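Long-range contact in phenolic acid decarboxylase (Sedimentibacter hydroxybenzoicus, PDB 7AE5), which catalyses the reversible, non-oxidative decarboxylation of 4-hydroxybenzoate and 3,4-dihydroxybenzoate with a prenylated FMN cofactor: residues L131-K145 and F305-I317. Residues are numbered along the deposited sequence; the frame is centred on the assembly and turned at random.
Sequences LYRINEQDGGFYISK and FENLYLGIPWTEI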
ATOM      1  N   LEU C 131      13.246  34.151 -40.822  1.00 57.79           N
ATOM      2  CA  LEU C 131      13.651  33.253 -39.751  1.00 56.53           C
ATOM      3  C   LEU C 131      13.879  34.018 -38.453  1.00 56.92           C
ATOM      4  O   LEU C 131      14.391  35.141 -38.455  1.00 57.82           O
ATOM      5  CB  LEU C 131      14.916  32.496 -40.151  1.00 55.82           C
ATOM      6  CG  LEU C 131      14.699  31.440 -41.237  1.00 55.60           C
ATOM      7  CD1 LEU C 131      15.990  31.157 -41.990  1.00 55.62           C
ATOM      8  CD2 LEU C 131      14.130  30.162 -40.635  1.00 54.64           C
ATOM      9  N   TYR C 132      13.504  33.390 -37.340  1.00 49.07           N
ATOM     10  CA  TYR C 132      13.523  34.029 -36.033  1.00 49.82           C
ATOM     11  C   TYR C 132      13.772  32.967 -34.971  1.00 48.98           C
ATOM     12  O   TYR C 132      13.729  31.765 -35.244  1.00 47.67           O
ATOM     13  CB  TYR C 132      12.210  34.771 -35.765  1.00 50.81           C
ATOM     14  CG  TYR C 132      11.000  33.865 -35.781  1.00 50.26           C
ATOM     15  CD1 TYR C 132      10.414  33.476 -36.980  1.00 50.06           C
ATOM     16  CD2 TYR C 132      10.448  33.392 -34.599  1.00 50.15           C
ATOM     17  CE1 TYR C 132       9.312  32.643 -36.998  1.00 49.86           C
ATOM     18  CE2 TYR C 132       9.347  32.561 -34.607  1.00 49.70           C
ATOM     19  CZ  TYR C 132       8.783  32.189 -35.806  1.00 49.64           C
ATOM     20  OH  TYR C 132       7.685  31.362 -35.809  1.00 49.49           O
ATOM     21  N   ARG C 133      14.029  33.422 -33.747  1.00 49.42           N
ATOM     22  CA  ARG C 133      14.257  32.519 -32.626  1.00 49.03           C
ATOM     23  C   ARG C 133      12.936  32.249 -31.914  1.00 49.03           C
ATOM     24  O   ARG C 133      12.279  33.182 -31.437  1.00 50.36           O
ATOM     25  CB  ARG C 133      15.286  33.090 -31.653  1.00 50.46           C
ATOM     26  CG  ARG C 133      15.904  32.022 -30.765  1.00 50.11           C
ATOM     27  CD  ARG C 133      16.805  32.605 -29.690  1.00 52.01           C
ATOM     28  NE  ARG C 133      17.969  33.287 -30.241  1.00 52.63           N
ATOM     29  CZ  ARG C 133      19.040  32.671 -30.723  1.00 51.79           C
ATOM     30  NH1 ARG C 133      19.112  31.350 -30.779  1.00 50.18           N
ATOM     31  NH2 ARG C 133      20.065  33.396 -31.158  1.00 52.56           N
ATOM     32  N   ILE C 134      12.560  30.973 -31.834  1.00 48.67           N
ATOM     33  CA  ILE C 134      11.261  30.606 -31.277  1.00 48.48           C
ATOM     34  C   ILE C 134      11.273  30.727 -29.758  1.00 49.63           C
ATOM     35  O   ILE C 134      10.374  31.327 -29.160  1.00 50.75           O
ATOM     36  CB  ILE C 134      10.869  29.189 -31.729  1.00 46.31           C
ATOM     37  CG1 ILE C 134      11.012  29.063 -33.248  1.00 45.60           C
ATOM     38  CG2 ILE C 134       9.450  28.862 -31.288  1.00 45.94           C
ATOM     39  CD1 ILE C 134      10.667  27.697 -33.780  1.00 43.40           C
ATOM     40  N   ASN C 135      12.278  30.153 -29.108  1.00 41.22           N
ATOM     41  CA  ASN C 135      12.399  30.259 -27.664  1.00 42.76           C
ATOM     42  C   ASN C 135      13.762  30.828 -27.299  1.00 44.22           C
ATOM     43  O   ASN C 135      14.706  30.797 -28.093  1.00 43.62           O
ATOM     44  CB  ASN C 135      12.172  28.904 -26.983  1.00 41.79           C
ATOM     45  CG  ASN C 135      10.705  28.645 -26.690  1.00 41.35           C
ATOM     46  OD1 ASN C 135      10.040  29.451 -26.038  1.00 42.87           O
ATOM     47  ND2 ASN C 135      10.194  27.521 -27.178  1.00 39.14           N
ATOM     48  N   GLU C 136      13.847  31.350 -26.073  1.00 60.89           N
ATOM     49  CA  GLU C 136      14.993  32.166 -25.679  1.00 62.73           C
ATOM     50  C   GLU C 136      16.301  31.390 -25.762  1.00 62.15           C
ATOM     51  O   GLU C 136      17.322  31.931 -26.205  1.00 62.56           O
ATOM     52  CB  GLU C 136      14.782  32.707 -24.265  1.00 64.98           C
ATOM     53  CG  GLU C 136      14.526  34.202 -24.198  1.00 66.19           C
ATOM     54  CD  GLU C 136      14.790  34.774 -22.817  1.00 67.93           C
ATOM     55  OE1 GLU C 136      15.946  34.693 -22.350  1.00 68.64           O
ATOM     56  OE2 GLU C 136      13.841  35.304 -22.199  1.00 68.35           O
ATOM     57  N   GLN C 137      16.298  30.125 -25.342  1.00 57.29           N
ATOM     58  CA  GLN C 137      17.523  29.345 -25.220  1.00 56.43           C
ATOM     59  C   GLN C 137      17.734  28.384 -26.383  1.00 53.92           C
ATOM     60  O   GLN C 137      18.560  27.470 -26.281  1.00 52.70           O
ATOM     61  CB  GLN C 137      17.534  28.581 -23.897  1.00 56.61           C
ATOM     62  CG  GLN C 137      17.452  29.483 -22.680  1.00 58.95           C
ATOM     63  CD  GLN C 137      18.688  30.344 -22.511  1.00 59.83           C
ATOM     64  OE1 GLN C 137      19.814  29.851 -22.566  1.00 58.62           O
ATOM     65  NE2 GLN C 137      18.483  31.640 -22.310  1.00 61.90           N
ATOM     66  N   ASP C 138      17.013  28.570 -27.483  1.00 43.82           N
ATOM     67  CA  ASP C 138      17.257  27.759 -28.664  1.00 41.50           C
ATOM     68  C   ASP C 138      18.650  28.034 -29.220  1.00 41.59           C
ATOM     69  O   ASP C 138      19.147  29.162 -29.182  1.00 43.30           O
ATOM     70  CB  ASP C 138      16.203  28.038 -29.732  1.00 40.62           C
ATOM     71  CG  ASP C 138      14.835  27.517 -29.347  1.00 39.90           C
ATOM     72  OD1 ASP C 138      14.729  26.805 -28.324  1.00 39.84           O
ATOM     73  OD2 ASP C 138      13.863  27.814 -30.071  1.00 39.45           O
ATOM     74  N   GLY C 139      19.283  26.976 -29.735  1.00 39.66           N
ATOM     75  CA  GLY C 139      20.609  27.090 -30.322  1.00 40.70           C
ATOM     76  C   GLY C 139      20.675  27.982 -31.545  1.00 41.62           C
ATOM     77  O   GLY C 139      21.742  28.531 -31.840  1.00 43.18           O
ATOM     78  N   GLY C 140      19.573  28.134 -32.261  1.00 49.27           N
ATOM     79  CA  GLY C 140      19.534  28.993 -33.420  1.00 49.73           C
ATOM     80  C   GLY C 140      18.108  29.281 -33.830  1.00 49.57           C
ATOM     81  O   GLY C 140      17.169  29.083 -33.058  1.00 49.53           O
ATOM     82  N   PHE C 141      17.951  29.758 -35.063  1.00 49.76           N
ATOM     83  CA  PHE C 141      16.633  29.993 -35.641  1.00 49.70           C
ATOM     84  C   PHE C 141      16.130  28.691 -36.251  1.00 48.14           C
ATOM     85  O   PHE C 141      16.867  28.015 -36.975  1.00 47.50           O
ATOM     86  CB  PHE C 141      16.689  31.098 -36.697  1.00 50.72           C
ATOM     87  CG  PHE C 141      17.381  32.353 -36.231  1.00 52.15           C
ATOM     88  CD1 PHE C 141      17.297  32.764 -34.909  1.00 53.04           C
ATOM     89  CD2 PHE C 141      18.117  33.120 -37.119  1.00 52.78           C
ATOM     90  CE1 PHE C 141      17.937  33.915 -34.483  1.00 54.59           C
ATOM     91  CE2 PHE C 141      18.757  34.273 -36.699  1.00 54.14           C
ATOM     92  CZ  PHE C 141      18.668  34.671 -35.381  1.00 55.08           C
ATOM     93  N   TYR C 142      14.881  28.338 -35.956  1.00 45.14           N
ATOM     94  CA  TYR C 142      14.362  27.013 -36.255  1.00 43.62           C
ATOM     95  C   TYR C 142      13.190  27.078 -37.223  1.00 44.33           C
ATOM     96  O   TYR C 142      12.326  27.953 -37.113  1.00 45.45           O
ATOM     97  CB  TYR C 142      13.916  26.305 -34.978  1.00 42.34           C
ATOM     98  CG  TYR C 142      14.965  25.405 -34.368  1.00 41.09           C
ATOM     99  CD1 TYR C 142      15.990  25.926 -33.590  1.00 42.12           C
ATOM    100  CD2 TYR C 142      14.921  24.031 -34.558  1.00 39.18           C
ATOM    101  CE1 TYR C 142      16.947  25.104 -33.022  1.00 41.22           C
ATOM    102  CE2 TYR C 142      15.872  23.202 -33.997  1.00 38.10           C
ATOM    103  CZ  TYR C 142      16.880  23.743 -33.230  1.00 39.04           C
ATOM    104  OH  TYR C 142      17.822  22.915 -32.675  1.00 38.10           O
ATOM    105  N   ILE C 143      13.175  26.142 -38.166  1.00 47.48           N
ATOM    106  CA  ILE C 143      11.989  25.833 -38.956  1.00 48.52           C
ATOM    107  C   ILE C 143      11.276  24.695 -38.236  1.00 46.79           C
ATOM    108  O   ILE C 143      11.759  23.560 -38.219  1.00 45.72           O
ATOM    109  CB  ILE C 143      12.355  25.448 -40.395  1.00 50.04           C
ATOM    110  CG1 ILE C 143      13.155  26.567 -41.061  1.00 50.92           C
ATOM    111  CG2 ILE C 143      11.108  25.133 -41.199  1.00 51.87           C
ATOM    112  CD1 ILE C 143      13.845  26.138 -42.333  1.00 51.94           C
ATOM    113  N   SER C 144      10.127  24.995 -37.633  1.00 48.27           N
ATOM    114  CA  SER C 144       9.506  24.099 -36.668  1.00 45.73           C
ATOM    115  C   SER C 144       8.239  23.421 -37.170  1.00 45.49           C
ATOM    116  O   SER C 144       7.623  22.663 -36.411  1.00 43.27           O
ATOM    117  CB  SER C 144       9.194  24.866 -35.379  1.00 45.19           C
ATOM    118  OG  SER C 144       8.031  25.659 -35.536  1.00 46.31           O
ATOM    119  N   LYS C 145       7.828  23.657 -38.416  1.00 46.45           N
ATOM    120  CA  LYS C 145       6.582  23.074 -38.903  1.00 46.24           C
ATOM    121  C   LYS C 145       6.730  22.534 -40.321  1.00 49.53           C
ATOM    122  O   LYS C 145       5.774  22.562 -41.104  1.00 49.83           O
ATOM    123  CB  LYS C 145       5.446  24.096 -38.846  1.00 46.61           C
ATOM    124  CG  LYS C 145       4.066  23.486 -38.683  1.00 46.70           C
ATOM    125  CD  LYS C 145       2.991  24.536 -38.857  1.00 48.53           C
ATOM    126  CE  LYS C 145       1.612  23.958 -38.622  1.00 48.95           C
ATOM    127  NZ  LYS C 145       0.579  25.029 -38.661  1.00 51.22           N
ATOM    128  N   PHE C 305       5.894  32.036 -44.703  1.00 53.63           N
ATOM    129  CA  PHE C 305       6.627  31.163 -43.789  1.00 51.97           C
ATOM    130  C   PHE C 305       5.667  30.689 -42.705  1.00 50.89           C
ATOM    131  O   PHE C 305       5.445  31.380 -41.707  1.00 50.21           O
ATOM    132  CB  PHE C 305       7.824  31.897 -43.193  1.00 51.26           C
ATOM    133  CG  PHE C 305       8.660  31.059 -42.259  1.00 49.66           C
ATOM    134  CD1 PHE C 305       8.693  29.678 -42.377  1.00 49.49           C
ATOM    135  CD2 PHE C 305       9.422  31.658 -41.266  1.00 48.69           C
ATOM    136  CE1 PHE C 305       9.463  28.910 -41.521  1.00 49.79           C
ATOM    137  CE2 PHE C 305      10.196  30.894 -40.407  1.00 48.27           C
ATOM    138  CZ  PHE C 305      10.216  29.519 -40.536  1.00 49.18           C
ATOM    139  N   GLU C 306       5.097  29.503 -42.900  1.00 58.86           N
ATOM    140  CA  GLU C 306       4.208  28.906 -41.909  1.00 57.88           C
ATOM    141  C   GLU C 306       5.059  28.212 -40.853  1.00 57.48           C
ATOM    142  O   GLU C 306       5.617  27.139 -41.101  1.00 58.38           O
ATOM    143  CB  GLU C 306       3.240  27.928 -42.568  1.00 58.55           C
ATOM    144  CG  GLU C 306       2.212  27.345 -41.603  1.00 57.65           C
ATOM    145  CD  GLU C 306       1.663  26.004 -42.055  1.00 58.24           C
ATOM    146  OE1 GLU C 306       2.097  25.505 -43.114  1.00 58.97           O
ATOM    147  OE2 GLU C 306       0.792  25.449 -41.352  1.00 58.14           O
ATOM    148  N   ASN C 307       5.166  28.828 -39.680  1.00 48.20           N
ATOM    149  CA  ASN C 307       5.983  28.306 -38.598  1.00 48.43           C
ATOM    150  C   ASN C 307       5.130  28.136 -37.350  1.00 48.04           C
ATOM    151  O   ASN C 307       4.027  28.676 -37.245  1.00 47.39           O
ATOM    152  CB  ASN C 307       7.177  29.221 -38.305  1.00 47.93           C
ATOM    153  CG  ASN C 307       8.424  28.445 -37.935  1.00 48.45           C
ATOM    154  OD1 ASN C 307       8.623  27.315 -38.381  1.00 49.35           O
ATOM    155  ND2 ASN C 307       9.280  29.055 -37.124  1.00 47.83           N
ATOM    156  N   LEU C 308       5.665  27.379 -36.395  1.00 49.36           N
ATOM    157  CA  LEU C 308       4.930  26.974 -35.207  1.00 49.13           C
ATOM    158  C   LEU C 308       5.684  27.392 -33.955  1.00 48.55           C
ATOM    159  O   LEU C 308       6.907  27.246 -33.878  1.00 48.79           O
ATOM    160  CB  LEU C 308       4.698  25.449 -35.208  1.00 50.19           C
ATOM    161  CG  LEU C 308       4.306  24.682 -33.938  1.00 50.23           C
ATOM    162  CD1 LEU C 308       3.528  23.441 -34.325  1.00 51.11           C
ATOM    163  CD2 LEU C 308       5.520  24.271 -33.106  1.00 50.47           C
ATOM    164  N   TYR C 309       4.950  27.911 -32.976  1.00 43.21           N
ATOM    165  CA  TYR C 309       5.488  28.116 -31.641  1.00 42.65           C
ATOM    166  C   TYR C 309       5.088  26.956 -30.740  1.00 42.95           C
ATOM    167  O   TYR C 309       3.941  26.499 -30.769  1.00 42.96           O
ATOM    168  CB  TYR C 309       5.001  29.428 -31.017  1.00 41.50           C
ATOM    169  CG  TYR C 309       5.438  29.564 -29.572  1.00 40.93           C
ATOM    170  CD1 TYR C 309       6.740  29.932 -29.253  1.00 40.76           C
ATOM    171  CD2 TYR C 309       4.561  29.289 -28.528  1.00 40.48           C
ATOM    172  CE1 TYR C 309       7.150  30.043 -27.939  1.00 40.21           C
ATOM    173  CE2 TYR C 309       4.963  29.395 -27.211  1.00 39.94           C
ATOM    174  CZ  TYR C 309       6.260  29.773 -26.923  1.00 39.85           C
ATOM    175  OH  TYR C 309       6.672  29.882 -25.613  1.00 39.34           O
ATOM    176  N   LEU C 310       6.037  26.490 -29.933  1.00 42.16           N
ATOM    177  CA  LEU C 310       5.760  25.509 -28.897  1.00 42.23           C
ATOM    178  C   LEU C 310       6.426  25.948 -27.601  1.00 41.30           C
ATOM    179  O   LEU C 310       7.491  26.573 -27.607  1.00 41.04           O
ATOM    180  CB  LEU C 310       6.232  24.095 -29.292  1.00 43.56           C
ATOM    181  CG  LEU C 310       7.687  23.679 -29.066  1.00 43.73           C
ATOM    182  CD1 LEU C 310       7.828  22.177 -29.252  1.00 44.52           C
ATOM    183  CD2 LEU C 310       8.618  24.422 -30.010  1.00 43.64           C
ATOM    184  N   GLY C 311       5.770  25.629 -26.491  1.00 41.04           N
ATOM    185  CA  GLY C 311       6.257  25.990 -25.176  1.00 40.11           C
ATOM    186  C   GLY C 311       5.587  25.154 -24.110  1.00 39.55           C
ATOM    187  O   GLY C 311       5.407  23.944 -24.288  1.00 40.03           O
ATOM    188  N   ILE C 312       5.206  25.778 -23.003  1.00 46.60           N
ATOM    189  CA  ILE C 312       4.463  25.077 -21.962  1.00 45.87           C
ATOM    190  C   ILE C 312       3.065  24.788 -22.498  1.00 45.82           C
ATOM    191  O   ILE C 312       2.357  25.717 -22.914  1.00 45.70           O
ATOM    192  CB  ILE C 312       4.422  25.884 -20.656  1.00 45.08           C
ATOM    193  CG1 ILE C 312       5.794  25.843 -19.974  1.00 45.05           C
ATOM    194  CG2 ILE C 312       3.341  25.344 -19.731  1.00 44.31           C
ATOM    195  CD1 ILE C 312       6.067  27.021 -19.065  1.00 44.83           C
ATOM    196  N   PRO C 313       2.640  23.524 -22.524  1.00 39.69           N
ATOM    197  CA  PRO C 313       1.342  23.189 -23.120  1.00 39.73           C
ATOM    198  C   PRO C 313       0.193  23.866 -22.386  1.00 38.63           C
ATOM    199  O   PRO C 313       0.276  24.150 -21.190  1.00 37.88           O
ATOM    200  CB  PRO C 313       1.273  21.662 -22.980  1.00 39.90           C
ATOM    201  CG  PRO C 313       2.697  21.230 -22.834  1.00 40.37           C
ATOM    202  CD  PRO C 313       3.363  22.327 -22.067  1.00 39.73           C
ATOM    203  N   TRP C 314      -0.893  24.124 -23.115  1.00 35.17           N
ATOM    204  CA  TRP C 314      -1.029  23.753 -24.524  1.00 36.15           C
ATOM    205  C   TRP C 314      -0.548  24.855 -25.463  1.00 36.70           C
ATOM    206  O   TRP C 314      -0.737  26.044 -25.198  1.00 36.10           O
ATOM    207  CB  TRP C 314      -2.486  23.411 -24.851  1.00 35.75           C
ATOM    208  CG  TRP C 314      -2.843  21.965 -24.656  1.00 35.84           C
ATOM    209  CD1 TRP C 314      -2.452  21.153 -23.630  1.00 35.44           C
ATOM    210  CD2 TRP C 314      -3.664  21.162 -25.513  1.00 36.36           C
ATOM    211  NE1 TRP C 314      -2.979  19.894 -23.797  1.00 35.66           N
ATOM    212  CE2 TRP C 314      -3.725  19.873 -24.946  1.00 36.32           C
ATOM    213  CE3 TRP C 314      -4.347  21.406 -26.709  1.00 36.83           C
ATOM    214  CZ2 TRP C 314      -4.447  18.834 -25.532  1.00 36.86           C
ATOM    215  CZ3 TRP C 314      -5.062  20.372 -27.289  1.00 37.33           C
ATOM    216  CH2 TRP C 314      -5.109  19.104 -26.698  1.00 37.40           C
ATOM    217  N   THR C 315       0.084  24.446 -26.557  1.00 38.04           N
ATOM    218  CA  THR C 315       0.408  25.352 -27.653  1.00 38.50           C
ATOM    219  C   THR C 315      -0.110  24.691 -28.928  1.00 39.42           C
ATOM    220  O   THR C 315      -0.900  23.740 -28.891  1.00 39.54           O
ATOM    221  CB  THR C 315       1.910  25.677 -27.720  1.00 39.04           C
ATOM    222  OG1 THR C 315       2.660  24.487 -27.979  1.00 40.21           O
ATOM    223  CG2 THR C 315       2.393  26.300 -26.416  1.00 38.13           C
ATOM    224  N   GLU C 316       0.335  25.190 -30.085  1.00 45.42           N
ATOM    225  CA  GLU C 316      -0.131  24.634 -31.353  1.00 45.87           C
ATOM    226  C   GLU C 316       0.272  23.170 -31.499  1.00 44.20           C
ATOM    227  O   GLU C 316      -0.488  22.363 -32.046  1.00 43.61           O
ATOM    228  CB  GLU C 316       0.412  25.455 -32.520  1.00 48.87           C
ATOM    229  CG  GLU C 316      -0.173  25.060 -33.854  1.00 50.09           C
ATOM    230  CD  GLU C 316       0.474  25.781 -35.014  1.00 53.27           C
ATOM    231  OE1 GLU C 316       1.300  26.688 -34.774  1.00 54.63           O
ATOM    232  OE2 GLU C 316       0.153  25.441 -36.171  1.00 54.63           O
ATOM    233  N   ILE C 317       1.459  22.808 -31.001  1.00 42.28           N
ATOM    234  CA  ILE C 317       1.976  21.452 -31.187  1.00 41.78           C
ATOM    235  C   ILE C 317       1.030  20.414 -30.597  1.00 40.82           C
ATOM    236  O   ILE C 317       0.890  19.312 -31.142  1.00 40.09           O
ATOM    237  CB  ILE C 317       3.391  21.334 -30.583  1.00 42.65           C
ATOM    238  CG1 ILE C 317       3.978  19.947 -30.853  1.00 42.23           C
ATOM    239  CG2 ILE C 317       3.372  21.619 -29.087  1.00 43.19           C
ATOM    240  CD1 ILE C 317       4.271  19.677 -32.314  1.00 42.00           C
TER
HETATM  241  O   HOH W   1       8.119  25.814 -40.218  1.00 42.31           O
HETATM  242  O   HOH W   2       5.030  24.803 -42.439  1.00 59.00           O
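Lys-145 reaches across to Glu-306 and Glu-316 in a buried salt-bridge network of this UbiD-family enzyme, where the segment carrying strand 142-143, in the large antiparallel sheet, meets the one that begins in strand 304-306, an outer strand, within this chain, of the small mixed sheet. Its chain runs fully extended, CG turned away from the backbone N (chi1 -152°), and passes Leu-308 CB before NZ comes to rest between the two carboxylates. NZ lies 2.6 Å from Glu-316 OE2, almost in line with its C-O bond, and 2.7 Å from Glu-306 OE2, on the anti side but 32° out of the carboxylate plane; His-68 ND1 also bonds NZ. A methionine in its place would probably leave both carboxylates facing each other without their shared cation. Next along, Asn-307 OD1 takes a nearly straight bond from Ser-144 N (2.9 Å), while ND2 gives a more bent one to Tyr-142 O (3.2 Å) and a weak one to Tyr-132 OH. Beside this amide the Phe-305 ring, with Asn-307 CB over one face toward the rim, meets Leu-131 CD2 and, at its edge, Ile-143 CG2. The same Ser-144 turns OG to a lone pair of Leu-308 O, 2.6 Å away in the plane of that carbonyl.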